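Local coordinates for DegV domain-containing protein Cgl2349/cg2579 (Corynebacterium glutamicum, PDB 3EGL), which binds long-chain fatty acids such as palmitate and may take part in lipid transport or fatty acid metabolism, at residues 23-27 with 110-114; 208-214 with 236-242. One frame throughout, in Å; residues are numbered along the deposited sequence. Where two conformers were deposited one is given.

How the interactions relate
The two contacts belong to different sheets of the protein. Interaction 1 sets the start of strand 26-35, in the five-stranded sheet, against helix 104-116, whereas interaction 2 pairs strands 209-215 and 237-242 at one margin of the six-stranded sheet. Along the chain, interaction 1 closes before interaction 2 opens. Their centres are about 17 Å apart and their nearest atoms about 4 Å, without touching. Met111 of helix 104-116 belongs to interaction 1, while Met104 touches Ala211, Met239 and Val241 of interaction 2. The helix thus packs on both sheets and ties the two halves together, with interaction 2 nearer the bound palmitate (about 7 Å from Gly213, about 13 Å from the Met111 side chain).

Interaction 1 (23-27 with 110-114); sequences DLDIT and AMAAA
Leu24, in the turn after helix 18-23, and Ile26, where the chain passes into strand 26-35, reach onto one side of helix 104-116, where Ala110, Met111 and Ala114 receive them. The Leu24 side chain slants across that of Met111, a selenomethionine: CD1 of Leu24 sits 3.7 Å from CG of Met111, with Met111 CB slightly farther off. At Met111, CG lies beside the backbone N (chi1 -63°), and the CB-CG stem makes the closest contact; the turn about CG-SE (chi3 80°) leaves the methyl CE 4.3 Å from Leu24 CD1. Ile26 lies along the same side of the helix, from Ala110 to Ala114. Its CG1 branch, anti to the carbonyl carbon (chi1 -66°) and then extended through CD1, lies against the Ala114 methyl, with CG1 and CB 3.8 Å apart. CD1 continues to the helix backbone, 3.9 Å from Ala110 O, and also approaches the Ala110 methyl, at 4.3 Å from CB. Ala114 CB thus receives both partners, since Leu24 CB stands 4.3 Å from it. Between the two hydrophobic residues Asp25 adopts positive phi and completes a Schellman motif; its carboxylate turns elsewhere, forming a salt bridge with Arg7. Leu16 touches both Ile26 and Met111, while Ala110 also packs on Val8 and Val10 of strand 7-11. The side chains that meet are all apolar, though Ile26 CD1 and Ala114 CB also rest against backbone oxygens. The small alanine methyls probably let the turn approach the helix closely, and cohesion rests on van der Waals packing of two branched side chains against methyls and the selenomethionine stem.

Interaction 2 (208-214 with 236-242); sequences VFIAIGQ and SSFMSVD
Met239, a selenomethionine, lies beside Ala211 in the neighbouring parallel strand and reaches past it to the ring of Phe209. Its CB starts 3.7 Å from Ile210 O, and the Ala211 methyl stands 4.5 Å from the same CB. Since CG is anti to the backbone N (chi1 175°) and the rest of the chain is extended, the side chain rises straight from the sheet. The selenium then meets the rim of the Phe209 ring: SE is 3.8 Å from CZ of Phe209, and the line from the ring centre to SE is 77° off the ring normal, a Met-aromatic contact made at the edge. Beyond it the methyl CE lies 4.2 Å from CG1 of Val241, two residues on in the same strand. Pro17 and Met104 also touch this side chain. At another edge position the Phe209 ring carries Ser237 OG, 3.5 Å from CD1. The other face holds Ile210, Ile212 and Phe238: Ile210 and Phe238 run side by side, with Ile210 CB 3.8 Å from Phe238 CD1, and Ile212 CD1 approaches the ring edge. Helix 224-231 covers this face, Leu228 meeting both Ile212 and Phe238. Within the sheet, Val208, Ile210, Ile212 and Gln214 bond by their backbones to Ser237, Met239 and Val241, while Phe209, Ala211 and Gly213 between them bond to strand 255-261 on the other side; the bond from Ile212 N to Met239 O, at 2.8 Å, is nearly straight (169°). At the start of the pair, Ser236 OG accepts the Val208 amide at 2.8 Å and also bonds to Pro233 O. Two adjacent parallel strands joined through helix 224-231 form a beta-alpha-beta crossover, here with strand 237-242 outermost in the six-stranded sheet of an alpha-beta-alpha sandwich.

Interaction 1 (23-27 with 110-114)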
ATOM      1  N   ASP A  23      -0.035  12.828  12.916  0.70 32.74           N
ATOM      2  CA  ASP A  23      -0.114  14.230  12.529  0.70 32.21           C
ATOM      3  C   ASP A  23      -1.340  14.512  11.669  0.70 31.76           C
ATOM      4  O   ASP A  23      -1.998  15.531  11.877  0.70 32.29           O
ATOM      5  CB  ASP A  23       1.177  14.708  11.845  0.70 32.23           C
ATOM      6  CG  ASP A  23       2.393  14.714  12.792  0.70 33.22           C
ATOM      7  OD1 ASP A  23       2.242  14.649  14.034  0.70 32.22           O
ATOM      8  OD2 ASP A  23       3.532  14.776  12.276  0.70 36.40           O
ATOM      9  N   LEU A  24      -1.676  13.609  10.738  1.00 31.38           N
ATOM     10  CA  LEU A  24      -2.805  13.849   9.813  1.00 30.32           C
ATOM     11  C   LEU A  24      -4.129  13.287  10.292  1.00 29.32           C
ATOM     12  O   LEU A  24      -5.123  13.354   9.583  1.00 28.81           O
ATOM     13  CB  LEU A  24      -2.524  13.314   8.406  1.00 30.71           C
ATOM     14  CG  LEU A  24      -1.124  13.531   7.815  1.00 32.17           C
ATOM     15  CD1 LEU A  24      -1.051  12.862   6.451  1.00 31.04           C
ATOM     16  CD2 LEU A  24      -0.781  15.006   7.720  1.00 30.47           C
ATOM     17  N   ASP A  25      -4.139  12.702  11.483  1.00 28.48           N
ATOM     18  CA  ASP A  25      -5.376  12.164  12.052  1.00 27.66           C
ATOM     19  C   ASP A  25      -6.002  11.048  11.170  1.00 26.83           C
ATOM     20  O   ASP A  25      -7.239  10.937  10.985  1.00 25.99           O
ATOM     21  CB  ASP A  25      -6.347  13.300  12.288  1.00 27.63           C
ATOM     22  CG  ASP A  25      -7.355  12.987  13.349  1.00 29.83           C
ATOM     23  OD1 ASP A  25      -7.266  11.939  14.017  1.00 35.30           O
ATOM     24  OD2 ASP A  25      -8.268  13.806  13.538  1.00 33.43           O
ATOM     25  N   ILE A  26      -5.121  10.234  10.601  1.00 25.53           N
ATOM     26  CA  ILE A  26      -5.552   9.073   9.861  1.00 24.51           C
ATOM     27  C   ILE A  26      -5.583   7.905  10.859  1.00 24.27           C
ATOM     28  O   ILE A  26      -4.606   7.670  11.564  1.00 22.73           O
ATOM     29  CB  ILE A  26      -4.578   8.781   8.697  1.00 24.52           C
ATOM     30  CG1 ILE A  26      -4.643   9.931   7.678  1.00 23.66           C
ATOM     31  CG2 ILE A  26      -4.882   7.429   8.028  1.00 23.38           C
ATOM     32  CD1 ILE A  26      -3.609   9.840   6.572  1.00 20.49           C
ATOM     33  N   THR A  27      -6.707   7.193  10.904  1.00 23.41           N
ATOM     34  CA  THR A  27      -6.838   6.051  11.781  1.00 23.30           C
ATOM     35  C   THR A  27      -6.203   4.841  11.082  1.00 24.12           C
ATOM     36  O   THR A  27      -6.510   4.546   9.897  1.00 24.71           O
ATOM     37  CB  THR A  27      -8.335   5.767  12.092  1.00 22.70           C
ATOM     38  OG1 THR A  27      -8.945   6.951  12.612  1.00 23.61           O
ATOM     39  CG2 THR A  27      -8.504   4.651  13.128  1.00 20.56           C
ATOM     40  N   ALA A 110      -4.418   8.022   0.904  1.00 23.79           N
ATOM     41  CA  ALA A 110      -4.986   8.397   2.185  1.00 24.49           C
ATOM     42  C   ALA A 110      -4.537   9.787   2.639  1.00 24.40           C
ATOM     43  O   ALA A 110      -5.346  10.573   3.169  1.00 24.52           O
ATOM     44  CB  ALA A 110      -4.650   7.358   3.250  1.00 24.25           C
HETATM   45  N   MSE A 111      -3.265  10.100   2.427  1.00 23.86           N
HETATM   46  CA  MSE A 111      -2.751  11.425   2.836  1.00 24.21           C
HETATM   47  C   MSE A 111      -3.397  12.531   1.990  1.00 23.34           C
HETATM   48  O   MSE A 111      -3.768  13.581   2.503  1.00 22.41           O
HETATM   49  CB  MSE A 111      -1.218  11.488   2.719  1.00 23.83           C
HETATM   50  CG  MSE A 111      -0.466  10.503   3.643  1.00 26.35           C
HETATM   51 SE   MSE A 111       1.373  10.212   3.009  0.90 32.75          SE
HETATM   52  CE  MSE A 111       2.133  11.785   3.705  1.00 25.72           C
ATOM     53  N   ALA A 112      -3.555  12.285   0.694  1.00 23.70           N
ATOM     54  CA  ALA A 112      -4.236  13.266  -0.157  1.00 24.12           C
ATOM     55  C   ALA A 112      -5.709  13.430   0.287  1.00 23.69           C
ATOM     56  O   ALA A 112      -6.226  14.538   0.412  1.00 24.52           O
ATOM     57  CB  ALA A 112      -4.105  12.875  -1.658  1.00 23.64           C
ATOM     58  N   ALA A 113      -6.355  12.326   0.605  1.00 23.11           N
ATOM     59  CA  ALA A 113      -7.727  12.385   1.091  1.00 22.72           C
ATOM     60  C   ALA A 113      -7.845  13.100   2.446  1.00 22.64           C
ATOM     61  O   ALA A 113      -8.712  13.984   2.605  1.00 23.70           O
ATOM     62  CB  ALA A 113      -8.324  10.964   1.139  1.00 21.94           C
ATOM     63  N   ALA A 114      -6.994  12.748   3.415  1.00 21.56           N
ATOM     64  CA  ALA A 114      -6.909  13.485   4.717  1.00 20.84           C
ATOM     65  C   ALA A 114      -6.658  14.976   4.589  1.00 20.96           C
ATOM     66  O   ALA A 114      -7.263  15.790   5.312  1.00 21.98           O
ATOM     67  CB  ALA A 114      -5.832  12.891   5.616  1.00 20.69           C
TER

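Interaction 2 (208-214 with 236-242)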
ATOM      1  N   VAL A 208       8.165  12.923  -9.652  1.00 30.97           N
ATOM      2  CA  VAL A 208       7.447  11.804  -9.130  1.00 30.16           C
ATOM      3  C   VAL A 208       7.442  11.944  -7.620  1.00 29.71           C
ATOM      4  O   VAL A 208       8.368  12.480  -7.028  1.00 30.31           O
ATOM      5  CB  VAL A 208       8.213  10.499  -9.458  1.00 30.59           C
ATOM      6  CG1 VAL A 208       7.369   9.268  -9.102  1.00 31.33           C
ATOM      7  CG2 VAL A 208       8.619  10.459 -10.933  1.00 29.87           C
ATOM      8  N   PHE A 209       6.423  11.427  -6.966  1.00 28.79           N
ATOM      9  CA  PHE A 209       6.536  11.267  -5.528  1.00 28.03           C
ATOM     10  C   PHE A 209       6.846   9.792  -5.176  1.00 27.49           C
ATOM     11  O   PHE A 209       6.149   8.898  -5.634  1.00 27.67           O
ATOM     12  CB  PHE A 209       5.281  11.791  -4.832  1.00 27.43           C
ATOM     13  CG  PHE A 209       5.142  11.341  -3.406  1.00 28.29           C
ATOM     14  CD1 PHE A 209       5.710  12.077  -2.374  1.00 29.43           C
ATOM     15  CD2 PHE A 209       4.446  10.180  -3.094  1.00 30.37           C
ATOM     16  CE1 PHE A 209       5.566  11.668  -1.045  1.00 30.89           C
ATOM     17  CE2 PHE A 209       4.314   9.762  -1.764  1.00 32.82           C
ATOM     18  CZ  PHE A 209       4.888  10.517  -0.738  1.00 31.82           C
ATOM     19  N   ILE A 210       7.861   9.554  -4.342  1.00 26.76           N
ATOM     20  CA  ILE A 210       8.309   8.199  -4.059  1.00 26.80           C
ATOM     21  C   ILE A 210       8.411   7.837  -2.585  1.00 26.97           C
ATOM     22  O   ILE A 210       9.043   8.529  -1.782  1.00 26.52           O
ATOM     23  CB  ILE A 210       9.744   7.937  -4.634  1.00 27.23           C
ATOM     24  CG1 ILE A 210       9.803   8.160  -6.135  1.00 27.88           C
ATOM     25  CG2 ILE A 210      10.204   6.499  -4.313  1.00 26.05           C
ATOM     26  CD1 ILE A 210       9.271   6.985  -6.939  1.00 27.94           C
ATOM     27  N   ALA A 211       7.877   6.674  -2.252  1.00 27.26           N
ATOM     28  CA  ALA A 211       8.007   6.154  -0.907  1.00 27.26           C
ATOM     29  C   ALA A 211       8.761   4.836  -0.988  1.00 27.30           C
ATOM     30  O   ALA A 211       8.328   3.878  -1.665  1.00 27.92           O
ATOM     31  CB  ALA A 211       6.642   5.979  -0.271  1.00 26.61           C
ATOM     32  N   ILE A 212       9.901   4.775  -0.312  1.00 26.35           N
ATOM     33  CA  ILE A 212      10.679   3.565  -0.382  1.00 25.63           C
ATOM     34  C   ILE A 212      10.497   2.818   0.903  1.00 25.25           C
ATOM     35  O   ILE A 212      10.748   3.371   1.980  1.00 25.18           O
ATOM     36  CB  ILE A 212      12.151   3.859  -0.631  1.00 26.02           C
ATOM     37  CG1 ILE A 212      12.323   4.337  -2.074  1.00 26.08           C
ATOM     38  CG2 ILE A 212      13.012   2.594  -0.384  1.00 24.93           C
ATOM     39  CD1 ILE A 212      13.579   5.191  -2.280  1.00 29.07           C
ATOM     40  N   GLY A 213      10.048   1.574   0.779  1.00 24.50           N
ATOM     41  CA  GLY A 213       9.792   0.714   1.926  1.00 24.36           C
ATOM     42  C   GLY A 213      10.889  -0.307   2.079  1.00 24.83           C
ATOM     43  O   GLY A 213      11.479  -0.778   1.087  1.00 24.30           O
ATOM     44  N   GLN A 214      11.174  -0.676   3.320  1.00 24.99           N
ATOM     45  CA  GLN A 214      12.191  -1.706   3.540  1.00 24.64           C
ATOM     46  C   GLN A 214      11.813  -2.624   4.679  1.00 24.94           C
ATOM     47  O   GLN A 214      11.188  -2.214   5.668  1.00 24.97           O
ATOM     48  CB  GLN A 214      13.584  -1.096   3.776  1.00 24.33           C
ATOM     49  CG  GLN A 214      13.703  -0.222   5.008  1.00 24.52           C
ATOM     50  CD  GLN A 214      13.820  -1.032   6.312  1.00 28.89           C
ATOM     51  OE1 GLN A 214      13.293  -0.620   7.339  1.00 32.03           O
ATOM     52  NE2 GLN A 214      14.489  -2.195   6.263  1.00 25.41           N
ATOM     53  N   SER A 236      11.566  15.703  -7.741  1.00 31.24           N
ATOM     54  CA  SER A 236      10.870  14.516  -7.216  1.00 31.02           C
ATOM     55  C   SER A 236      11.063  14.432  -5.706  1.00 31.67           C
ATOM     56  O   SER A 236      12.072  14.881  -5.196  1.00 32.44           O
ATOM     57  CB  SER A 236      11.405  13.256  -7.883  1.00 30.46           C
ATOM     58  OG  SER A 236      10.949  13.160  -9.218  1.00 27.96           O
ATOM     59  N   SER A 237      10.115  13.888  -4.959  1.00 32.26           N
ATOM     60  CA  SER A 237      10.350  13.818  -3.510  1.00 32.90           C
ATOM     61  C   SER A 237      10.412  12.401  -3.008  1.00 32.64           C
ATOM     62  O   SER A 237       9.820  11.503  -3.603  1.00 32.74           O
ATOM     63  CB  SER A 237       9.354  14.649  -2.704  1.00 33.17           C
ATOM     64  OG  SER A 237       8.053  14.476  -3.188  1.00 37.29           O
ATOM     65  N   PHE A 238      11.153  12.206  -1.918  1.00 32.17           N
ATOM     66  CA  PHE A 238      11.443  10.867  -1.445  1.00 32.12           C
ATOM     67  C   PHE A 238      11.141  10.705   0.016  1.00 31.61           C
ATOM     68  O   PHE A 238      11.608  11.448   0.845  1.00 32.00           O
ATOM     69  CB  PHE A 238      12.882  10.461  -1.769  1.00 32.48           C
ATOM     70  CG  PHE A 238      13.181  10.465  -3.248  1.00 34.18           C
ATOM     71  CD1 PHE A 238      13.256   9.255  -3.962  1.00 33.33           C
ATOM     72  CD2 PHE A 238      13.368  11.680  -3.932  1.00 32.87           C
ATOM     73  CE1 PHE A 238      13.522   9.262  -5.341  1.00 33.40           C
ATOM     74  CE2 PHE A 238      13.626  11.700  -5.309  1.00 33.62           C
ATOM     75  CZ  PHE A 238      13.710  10.501  -6.018  1.00 34.21           C
HETATM   76  N   MSE A 239      10.385   9.675   0.316  1.00 31.03           N
HETATM   77  CA  MSE A 239      10.005   9.383   1.659  1.00 30.40           C
HETATM   78  C   MSE A 239      10.448   7.939   2.011  1.00 29.76           C
HETATM   79  O   MSE A 239      10.446   7.055   1.166  1.00 29.57           O
HETATM   80  CB  MSE A 239       8.499   9.558   1.691  1.00 30.56           C
HETATM   81  CG  MSE A 239       7.865   9.193   2.943  1.00 32.22           C
HETATM   82 SE   MSE A 239       6.015   9.520   2.784  0.71 31.75          SE
HETATM   83  CE  MSE A 239       5.686   9.268   4.646  1.00 29.17           C
ATOM     84  N   SER A 240      10.861   7.711   3.243  1.00 29.46           N
ATOM     85  CA  SER A 240      11.211   6.368   3.712  1.00 29.45           C
ATOM     86  C   SER A 240      10.090   5.797   4.556  1.00 28.69           C
ATOM     87  O   SER A 240       9.565   6.505   5.389  1.00 29.01           O
ATOM     88  CB  SER A 240      12.422   6.447   4.621  1.00 29.57           C
ATOM     89  OG  SER A 240      13.559   6.735   3.853  1.00 32.09           O
ATOM     90  N   VAL A 241       9.739   4.524   4.361  1.00 28.08           N
ATOM     91  CA  VAL A 241       8.791   3.845   5.243  1.00 26.72           C
ATOM     92  C   VAL A 241       9.286   2.448   5.570  1.00 27.62           C
ATOM     93  O   VAL A 241      10.164   1.889   4.906  1.00 27.12           O
ATOM     94  CB  VAL A 241       7.335   3.800   4.678  1.00 26.99           C
ATOM     95  CG1 VAL A 241       6.766   5.179   4.513  1.00 23.49           C
ATOM     96  CG2 VAL A 241       7.254   3.022   3.355  1.00 26.50           C
ATOM     97  N   ASP A 242       8.746   1.905   6.646  1.00 28.29           N
ATOM     98  CA  ASP A 242       8.983   0.533   7.011  1.00 28.48           C
ATOM     99  C   ASP A 242       7.846  -0.244   6.456  1.00 28.31           C
ATOM    100  O   ASP A 242       6.685   0.187   6.550  1.00 28.10           O
ATOM    101  CB  ASP A 242       8.945   0.388   8.516  1.00 28.67           C
ATOM    102  CG  ASP A 242      10.104   1.062   9.179  1.00 31.40           C
ATOM    103  OD1 ASP A 242      11.220   1.061   8.604  1.00 33.01           O
ATOM    104  OD2 ASP A 242       9.906   1.572  10.296  1.00 36.08           O
TER